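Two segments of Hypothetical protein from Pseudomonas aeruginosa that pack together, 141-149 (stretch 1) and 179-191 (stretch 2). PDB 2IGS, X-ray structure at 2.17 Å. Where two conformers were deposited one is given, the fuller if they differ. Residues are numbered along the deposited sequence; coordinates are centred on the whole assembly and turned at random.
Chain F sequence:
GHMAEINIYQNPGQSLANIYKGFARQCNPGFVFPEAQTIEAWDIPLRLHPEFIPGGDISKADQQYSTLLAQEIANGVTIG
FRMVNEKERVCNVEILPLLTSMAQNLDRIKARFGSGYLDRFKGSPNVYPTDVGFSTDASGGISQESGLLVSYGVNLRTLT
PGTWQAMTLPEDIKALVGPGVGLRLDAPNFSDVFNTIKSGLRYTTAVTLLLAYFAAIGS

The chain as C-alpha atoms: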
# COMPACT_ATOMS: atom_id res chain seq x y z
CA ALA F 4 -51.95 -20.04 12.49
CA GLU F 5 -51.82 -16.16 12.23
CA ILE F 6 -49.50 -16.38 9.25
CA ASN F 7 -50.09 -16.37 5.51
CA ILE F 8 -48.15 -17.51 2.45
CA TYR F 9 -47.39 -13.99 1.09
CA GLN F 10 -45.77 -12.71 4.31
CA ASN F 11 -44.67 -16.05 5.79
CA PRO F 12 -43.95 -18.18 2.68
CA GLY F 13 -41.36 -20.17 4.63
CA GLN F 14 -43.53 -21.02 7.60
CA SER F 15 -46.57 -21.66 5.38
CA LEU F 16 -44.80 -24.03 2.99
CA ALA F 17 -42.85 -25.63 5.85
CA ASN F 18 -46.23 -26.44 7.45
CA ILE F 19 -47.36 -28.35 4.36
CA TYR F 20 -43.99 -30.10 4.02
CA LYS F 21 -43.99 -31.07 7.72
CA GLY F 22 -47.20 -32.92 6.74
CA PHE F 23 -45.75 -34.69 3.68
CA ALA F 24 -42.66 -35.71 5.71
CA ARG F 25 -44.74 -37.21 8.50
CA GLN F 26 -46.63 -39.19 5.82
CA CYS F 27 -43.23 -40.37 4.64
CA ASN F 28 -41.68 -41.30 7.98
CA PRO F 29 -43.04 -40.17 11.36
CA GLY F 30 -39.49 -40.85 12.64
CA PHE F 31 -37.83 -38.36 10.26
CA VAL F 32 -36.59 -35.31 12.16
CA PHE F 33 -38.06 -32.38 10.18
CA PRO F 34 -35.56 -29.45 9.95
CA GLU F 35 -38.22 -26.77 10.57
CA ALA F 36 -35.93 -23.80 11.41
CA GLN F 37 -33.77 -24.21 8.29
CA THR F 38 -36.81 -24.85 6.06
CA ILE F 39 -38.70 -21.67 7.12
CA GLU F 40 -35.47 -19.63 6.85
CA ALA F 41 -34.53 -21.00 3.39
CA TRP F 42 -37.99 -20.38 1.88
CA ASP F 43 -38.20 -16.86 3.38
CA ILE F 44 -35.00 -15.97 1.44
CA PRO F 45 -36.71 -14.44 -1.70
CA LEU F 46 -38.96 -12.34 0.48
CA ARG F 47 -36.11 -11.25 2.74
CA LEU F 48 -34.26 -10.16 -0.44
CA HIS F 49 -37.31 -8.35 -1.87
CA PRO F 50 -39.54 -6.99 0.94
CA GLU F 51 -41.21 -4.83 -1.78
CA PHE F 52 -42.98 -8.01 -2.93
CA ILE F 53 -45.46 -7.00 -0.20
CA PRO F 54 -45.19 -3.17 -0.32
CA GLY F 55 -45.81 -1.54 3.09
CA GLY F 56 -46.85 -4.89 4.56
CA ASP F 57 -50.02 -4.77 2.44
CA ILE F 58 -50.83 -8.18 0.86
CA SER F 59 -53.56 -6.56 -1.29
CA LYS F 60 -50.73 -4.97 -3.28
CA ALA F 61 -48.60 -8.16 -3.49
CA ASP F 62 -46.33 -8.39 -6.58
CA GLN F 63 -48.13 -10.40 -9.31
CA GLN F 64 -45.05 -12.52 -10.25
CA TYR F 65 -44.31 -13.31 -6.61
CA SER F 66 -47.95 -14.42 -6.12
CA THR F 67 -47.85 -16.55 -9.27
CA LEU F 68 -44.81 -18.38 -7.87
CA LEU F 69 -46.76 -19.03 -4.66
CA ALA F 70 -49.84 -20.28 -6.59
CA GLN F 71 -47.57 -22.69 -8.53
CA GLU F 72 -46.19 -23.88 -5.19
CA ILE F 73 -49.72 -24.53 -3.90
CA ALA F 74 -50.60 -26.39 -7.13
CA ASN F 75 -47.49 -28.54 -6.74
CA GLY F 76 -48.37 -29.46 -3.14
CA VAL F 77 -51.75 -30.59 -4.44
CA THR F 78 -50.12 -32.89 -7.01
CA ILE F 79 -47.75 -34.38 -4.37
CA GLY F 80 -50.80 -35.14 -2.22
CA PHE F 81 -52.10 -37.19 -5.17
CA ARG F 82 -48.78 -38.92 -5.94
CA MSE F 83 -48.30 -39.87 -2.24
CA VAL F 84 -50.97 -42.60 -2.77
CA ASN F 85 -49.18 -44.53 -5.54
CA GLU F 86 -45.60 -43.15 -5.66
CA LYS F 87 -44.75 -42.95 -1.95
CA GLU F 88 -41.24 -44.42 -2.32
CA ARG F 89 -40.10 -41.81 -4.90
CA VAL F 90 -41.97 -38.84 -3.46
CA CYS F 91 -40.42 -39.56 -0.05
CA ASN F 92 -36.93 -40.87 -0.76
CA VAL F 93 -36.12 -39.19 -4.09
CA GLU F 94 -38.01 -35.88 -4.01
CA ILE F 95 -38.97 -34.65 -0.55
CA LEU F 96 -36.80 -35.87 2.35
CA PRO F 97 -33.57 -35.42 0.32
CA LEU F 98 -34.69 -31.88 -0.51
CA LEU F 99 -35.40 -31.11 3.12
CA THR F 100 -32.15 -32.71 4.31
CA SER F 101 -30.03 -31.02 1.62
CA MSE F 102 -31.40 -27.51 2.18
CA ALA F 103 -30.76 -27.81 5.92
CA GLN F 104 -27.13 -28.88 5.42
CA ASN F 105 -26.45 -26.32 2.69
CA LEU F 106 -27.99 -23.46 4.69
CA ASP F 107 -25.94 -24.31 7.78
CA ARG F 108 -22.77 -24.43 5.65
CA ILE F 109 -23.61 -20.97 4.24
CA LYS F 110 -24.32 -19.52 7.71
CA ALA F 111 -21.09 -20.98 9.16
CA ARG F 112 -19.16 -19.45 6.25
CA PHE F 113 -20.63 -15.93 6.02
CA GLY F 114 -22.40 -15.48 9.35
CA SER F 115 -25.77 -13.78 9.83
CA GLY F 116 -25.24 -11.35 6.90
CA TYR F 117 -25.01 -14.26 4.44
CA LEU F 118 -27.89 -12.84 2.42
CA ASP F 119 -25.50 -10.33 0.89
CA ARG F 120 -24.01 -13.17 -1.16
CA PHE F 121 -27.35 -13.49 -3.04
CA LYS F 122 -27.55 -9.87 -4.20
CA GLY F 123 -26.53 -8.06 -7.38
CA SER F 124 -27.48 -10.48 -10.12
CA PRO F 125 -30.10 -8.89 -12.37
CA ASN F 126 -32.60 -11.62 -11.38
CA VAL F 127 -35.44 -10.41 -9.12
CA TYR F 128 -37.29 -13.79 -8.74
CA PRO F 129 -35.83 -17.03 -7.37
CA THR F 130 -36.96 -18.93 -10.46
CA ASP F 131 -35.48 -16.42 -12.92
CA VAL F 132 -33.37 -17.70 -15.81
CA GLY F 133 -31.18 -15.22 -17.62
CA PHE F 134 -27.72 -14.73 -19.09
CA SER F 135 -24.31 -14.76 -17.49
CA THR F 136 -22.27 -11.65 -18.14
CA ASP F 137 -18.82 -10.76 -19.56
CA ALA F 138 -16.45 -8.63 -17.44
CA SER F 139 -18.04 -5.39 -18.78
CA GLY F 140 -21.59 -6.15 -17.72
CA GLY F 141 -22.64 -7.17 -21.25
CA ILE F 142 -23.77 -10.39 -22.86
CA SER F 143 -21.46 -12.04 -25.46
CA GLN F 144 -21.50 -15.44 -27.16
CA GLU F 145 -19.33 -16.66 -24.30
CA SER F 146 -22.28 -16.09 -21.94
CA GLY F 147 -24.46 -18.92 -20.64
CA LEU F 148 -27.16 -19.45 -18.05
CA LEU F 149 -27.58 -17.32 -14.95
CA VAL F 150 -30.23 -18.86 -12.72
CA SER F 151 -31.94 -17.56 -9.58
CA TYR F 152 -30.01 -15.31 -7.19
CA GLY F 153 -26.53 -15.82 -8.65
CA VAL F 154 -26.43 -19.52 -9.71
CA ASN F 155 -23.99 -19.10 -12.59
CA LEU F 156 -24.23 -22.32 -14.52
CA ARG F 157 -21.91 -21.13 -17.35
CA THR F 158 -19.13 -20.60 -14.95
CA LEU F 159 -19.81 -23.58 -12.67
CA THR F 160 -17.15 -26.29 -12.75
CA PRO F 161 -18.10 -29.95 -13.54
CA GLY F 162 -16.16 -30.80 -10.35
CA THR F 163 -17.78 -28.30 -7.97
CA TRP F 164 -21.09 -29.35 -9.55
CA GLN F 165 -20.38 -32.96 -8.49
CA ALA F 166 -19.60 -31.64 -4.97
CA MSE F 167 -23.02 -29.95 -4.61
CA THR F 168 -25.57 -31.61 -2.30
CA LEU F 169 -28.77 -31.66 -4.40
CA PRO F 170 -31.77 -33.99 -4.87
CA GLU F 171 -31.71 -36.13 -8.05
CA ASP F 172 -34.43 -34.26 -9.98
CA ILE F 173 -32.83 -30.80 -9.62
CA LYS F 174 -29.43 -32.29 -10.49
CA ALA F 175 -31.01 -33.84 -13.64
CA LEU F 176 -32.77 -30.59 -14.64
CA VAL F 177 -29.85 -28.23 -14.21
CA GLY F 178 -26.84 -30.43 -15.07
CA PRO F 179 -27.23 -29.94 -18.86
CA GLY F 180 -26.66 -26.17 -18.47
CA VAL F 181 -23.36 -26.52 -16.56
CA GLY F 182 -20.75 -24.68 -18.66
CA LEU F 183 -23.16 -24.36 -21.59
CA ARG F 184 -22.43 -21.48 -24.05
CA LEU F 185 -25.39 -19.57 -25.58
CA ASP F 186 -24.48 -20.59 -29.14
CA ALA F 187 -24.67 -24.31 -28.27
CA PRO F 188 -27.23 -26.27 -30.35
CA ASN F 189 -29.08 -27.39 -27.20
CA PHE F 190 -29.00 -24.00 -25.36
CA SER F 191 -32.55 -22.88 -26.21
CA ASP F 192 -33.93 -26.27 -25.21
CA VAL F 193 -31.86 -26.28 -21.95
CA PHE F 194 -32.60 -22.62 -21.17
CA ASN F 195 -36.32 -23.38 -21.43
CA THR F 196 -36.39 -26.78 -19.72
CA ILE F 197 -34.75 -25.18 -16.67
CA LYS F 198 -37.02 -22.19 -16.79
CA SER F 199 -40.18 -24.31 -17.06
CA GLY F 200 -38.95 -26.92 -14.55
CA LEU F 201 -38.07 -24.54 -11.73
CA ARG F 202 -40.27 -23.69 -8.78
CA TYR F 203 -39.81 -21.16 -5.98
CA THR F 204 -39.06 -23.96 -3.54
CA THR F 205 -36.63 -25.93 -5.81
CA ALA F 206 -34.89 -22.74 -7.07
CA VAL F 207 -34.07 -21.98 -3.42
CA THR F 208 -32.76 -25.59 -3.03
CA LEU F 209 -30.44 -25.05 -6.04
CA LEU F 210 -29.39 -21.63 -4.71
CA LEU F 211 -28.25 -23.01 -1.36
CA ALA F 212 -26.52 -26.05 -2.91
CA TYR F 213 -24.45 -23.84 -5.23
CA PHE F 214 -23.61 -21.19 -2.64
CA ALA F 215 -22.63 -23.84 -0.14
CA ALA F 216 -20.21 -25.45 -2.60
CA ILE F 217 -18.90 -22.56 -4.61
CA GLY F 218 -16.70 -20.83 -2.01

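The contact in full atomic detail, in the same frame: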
# COMPACT_ATOMS: atom_id res chain seq x y z
N GLY F 141 -21.86 -6.92 -20.04
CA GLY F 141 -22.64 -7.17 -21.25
C GLY F 141 -22.96 -8.65 -21.38
O GLY F 141 -22.68 -9.44 -20.48
N ILE F 142 -23.55 -9.01 -22.51
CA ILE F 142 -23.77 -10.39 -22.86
C ILE F 142 -22.98 -10.60 -24.17
O ILE F 142 -23.00 -9.76 -25.07
CB ILE F 142 -25.31 -10.71 -22.97
CG1 ILE F 142 -26.03 -10.50 -21.62
CG2 ILE F 142 -25.56 -12.14 -23.50
CD1 ILE F 142 -27.60 -10.49 -21.69
N SER F 143 -22.21 -11.68 -24.24
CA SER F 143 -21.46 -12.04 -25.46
C SER F 143 -21.78 -13.50 -25.75
O SER F 143 -22.47 -14.13 -24.95
CB SER F 143 -19.96 -11.88 -25.24
OG SER F 143 -19.45 -12.99 -24.51
N GLN F 144 -21.27 -14.04 -26.86
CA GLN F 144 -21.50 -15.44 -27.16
C GLN F 144 -20.76 -16.39 -26.25
O GLN F 144 -20.92 -17.58 -26.37
CB GLN F 144 -21.29 -15.82 -28.64
CG GLN F 144 -20.73 -14.76 -29.57
CD GLN F 144 -21.04 -15.09 -31.03
OE1 GLN F 144 -21.40 -16.23 -31.37
NE2 GLN F 144 -20.90 -14.11 -31.90
N GLU F 145 -19.94 -15.85 -25.35
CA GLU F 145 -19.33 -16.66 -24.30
C GLU F 145 -20.25 -16.83 -23.11
O GLU F 145 -19.98 -17.68 -22.26
CB GLU F 145 -18.00 -16.06 -23.83
CG GLU F 145 -16.81 -16.25 -24.78
CD GLU F 145 -16.44 -17.71 -25.02
OE1 GLU F 145 -16.84 -18.58 -24.22
OE2 GLU F 145 -15.73 -17.99 -26.00
N SER F 146 -21.29 -16.01 -23.02
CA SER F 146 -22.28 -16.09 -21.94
C SER F 146 -23.09 -17.38 -21.96
O SER F 146 -23.29 -18.00 -23.02
CB SER F 146 -23.25 -14.91 -21.98
OG SER F 146 -22.58 -13.69 -21.75
N GLY F 147 -23.58 -17.77 -20.78
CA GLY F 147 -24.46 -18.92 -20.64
C GLY F 147 -25.59 -18.58 -19.70
O GLY F 147 -26.06 -17.45 -19.66
N LEU F 148 -26.02 -19.57 -18.92
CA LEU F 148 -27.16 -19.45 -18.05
C LEU F 148 -26.82 -18.85 -16.69
O LEU F 148 -25.91 -19.31 -15.99
CB LEU F 148 -27.75 -20.85 -17.81
CG LEU F 148 -28.87 -21.43 -18.67
CD1 LEU F 148 -29.31 -20.47 -19.74
CD2 LEU F 148 -28.51 -22.81 -19.22
N LEU F 149 -27.60 -17.84 -16.30
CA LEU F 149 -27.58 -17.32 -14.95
C LEU F 149 -28.95 -17.52 -14.28
O LEU F 149 -29.95 -16.89 -14.64
CB LEU F 149 -27.15 -15.85 -14.95
CG LEU F 149 -26.99 -15.20 -13.57
CD1 LEU F 149 -25.91 -15.93 -12.72
CD2 LEU F 149 -26.67 -13.72 -13.76
N PRO F 179 -27.47 -30.25 -17.44
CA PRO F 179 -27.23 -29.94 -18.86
C PRO F 179 -26.78 -28.50 -19.18
O PRO F 179 -26.14 -28.26 -20.22
CB PRO F 179 -28.59 -30.26 -19.52
CG PRO F 179 -29.21 -31.26 -18.61
CD PRO F 179 -28.84 -30.75 -17.24
N GLY F 180 -27.11 -27.57 -18.30
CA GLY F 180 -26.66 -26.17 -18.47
C GLY F 180 -25.26 -25.87 -17.96
O GLY F 180 -24.70 -24.83 -18.28
N VAL F 181 -24.67 -26.78 -17.18
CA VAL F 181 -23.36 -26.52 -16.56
C VAL F 181 -22.31 -26.26 -17.64
O VAL F 181 -22.03 -27.12 -18.45
CB VAL F 181 -22.91 -27.66 -15.61
CG1 VAL F 181 -21.48 -27.43 -15.08
CG2 VAL F 181 -23.88 -27.82 -14.44
N GLY F 182 -21.74 -25.06 -17.64
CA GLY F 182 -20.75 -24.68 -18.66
C GLY F 182 -21.28 -24.43 -20.06
O GLY F 182 -20.52 -24.20 -20.98
N LEU F 183 -22.60 -24.44 -20.23
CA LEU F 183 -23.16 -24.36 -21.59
C LEU F 183 -23.13 -22.93 -22.17
O LEU F 183 -23.63 -21.99 -21.54
CB LEU F 183 -24.56 -24.99 -21.65
CG LEU F 183 -25.10 -25.30 -23.05
CD1 LEU F 183 -24.46 -26.55 -23.60
CD2 LEU F 183 -26.62 -25.46 -23.00
N ARG F 184 -22.51 -22.78 -23.35
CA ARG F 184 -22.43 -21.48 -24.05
C ARG F 184 -23.74 -21.21 -24.81
O ARG F 184 -24.40 -22.15 -25.25
CB ARG F 184 -21.21 -21.42 -24.99
CG ARG F 184 -19.87 -21.27 -24.25
CD ARG F 184 -18.62 -21.74 -25.03
NE ARG F 184 -17.61 -22.25 -24.10
CZ ARG F 184 -16.29 -22.27 -24.29
NH1 ARG F 184 -15.75 -21.79 -25.40
NH2 ARG F 184 -15.50 -22.77 -23.35
N LEU F 185 -24.10 -19.94 -24.97
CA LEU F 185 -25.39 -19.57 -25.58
C LEU F 185 -25.54 -19.90 -27.08
O LEU F 185 -26.65 -19.89 -27.62
CB LEU F 185 -25.81 -18.14 -25.25
CG LEU F 185 -25.00 -16.94 -25.72
CD1 LEU F 185 -24.85 -16.90 -27.25
CD2 LEU F 185 -25.68 -15.70 -25.23
N ASP F 186 -24.42 -20.19 -27.75
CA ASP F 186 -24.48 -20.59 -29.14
C ASP F 186 -24.46 -22.11 -29.33
O ASP F 186 -24.42 -22.59 -30.45
CB ASP F 186 -23.40 -19.87 -29.98
CG ASP F 186 -21.97 -20.15 -29.51
OD1 ASP F 186 -21.75 -20.98 -28.60
OD2 ASP F 186 -21.04 -19.53 -30.08
N ALA F 187 -24.51 -22.85 -28.22
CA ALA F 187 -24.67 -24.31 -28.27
C ALA F 187 -26.00 -24.73 -28.90
O ALA F 187 -27.02 -24.04 -28.74
CB ALA F 187 -24.53 -24.92 -26.87
N PRO F 188 -26.01 -25.87 -29.63
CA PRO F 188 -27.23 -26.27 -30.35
C PRO F 188 -28.37 -26.66 -29.41
O PRO F 188 -29.55 -26.52 -29.77
CB PRO F 188 -26.77 -27.46 -31.19
CG PRO F 188 -25.62 -28.03 -30.43
CD PRO F 188 -24.92 -26.84 -29.84
N ASN F 189 -28.04 -27.08 -28.19
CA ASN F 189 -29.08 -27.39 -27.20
C ASN F 189 -29.42 -26.27 -26.17
O ASN F 189 -30.24 -26.48 -25.25
CB ASN F 189 -28.81 -28.75 -26.53
CG ASN F 189 -27.53 -28.77 -25.70
OD1 ASN F 189 -27.51 -29.36 -24.61
ND2 ASN F 189 -26.46 -28.17 -26.21
N PHE F 190 -28.84 -25.08 -26.35
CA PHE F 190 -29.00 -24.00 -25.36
C PHE F 190 -30.45 -23.55 -25.17
O PHE F 190 -30.90 -23.39 -24.03
CB PHE F 190 -28.09 -22.79 -25.66
CG PHE F 190 -28.10 -21.72 -24.59
CD1 PHE F 190 -27.27 -21.82 -23.48
CD2 PHE F 190 -28.94 -20.62 -24.71
CE1 PHE F 190 -27.29 -20.83 -22.47
CE2 PHE F 190 -28.98 -19.62 -23.70
CZ PHE F 190 -28.15 -19.72 -22.60
N SER F 191 -31.16 -23.32 -26.28
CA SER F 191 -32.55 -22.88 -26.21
C SER F 191 -33.41 -23.91 -25.49
O SER F 191 -34.20 -23.55 -24.60
CB SER F 191 -33.13 -22.65 -27.61
OG SER F 191 -32.28 -21.81 -28.35
O HOH W 1 -24.60 -22.11 -19.00

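Both stretches are largely irregular, and they meet through turns and loops rather than through paired strands. Stretch 1 folds into a type I turn from Ser143 to Ser146, closed by Ser146 N to Ser143 O at 2.9 Å, before entering a strand at Leu148. Its side chains brace the turn: Ser143 N donates to Ser146 OG (3.2 Å) and Glu145 N to Ser143 OG (3.0 Å). Stretch 2 leaves a 3-10 segment through a type II turn, Gly180 to Leu183, in which Gly182 adopts a positive phi that favours glycine. Two type I turns, Arg184 to Ala187 and Ala187 to Phe190, then lead into the helix that begins at Phe190.

The CA atoms come closest at Gly147 and Arg184, which lie 4.7 Å apart. Here a single direct hydrogen bond joins the stretches, from Leu185 N to Ser146 O at 2.9 Å. Beside it, Gly147 CA approaches Leu183 O at 3.3 Å in a CA-H...O contact. The absence of a side chain permits this approach, since a CB on Gly147 would fall only 2.3 Å from Leu183 O. One residue further on, Leu148 N is too far from Leu183 O, at 4.3 Å, for a direct bond, and a water fills the gap. It accepts from Leu148 N (2.9 Å to the water O) and donates to Gly180 O (2.8 Å) and Leu183 O (2.7 Å), tying the start of the strand to both ends of the type II turn.

Apolar side chains pack around this polar link. Leu148, the residue of stretch 1 most covered by the partner, brings CD1 to 3.2 Å from Phe190 CZ, a tight contact made obliquely to the ring. Gly147 CA also approaches the ring, 3.9 Å from Phe190 CE1. Leu148 CD2 rests 3.9 Å from Gly180 CA, where a CB on the glycine would clash with that methyl. Leu185 points toward stretch 1 and packs against its turn and the residue before it: CD2 lies 4.0 Å from Ile142 CG2 and 4.1 Å from Ser146 CB, while CD1 lies 3.7 Å from Gln144 CA.

Charged groups meet at the exposed margin. Although the CA-to-CB bond of Glu145 points away from stretch 2, the end of its side chain comes nearer, placing OE1 3.6 Å from Arg184 NH1. This salt bridge is purely electrostatic: the oxygen sits over one face of the guanidinium, well out of its plane, and no N-H points at it.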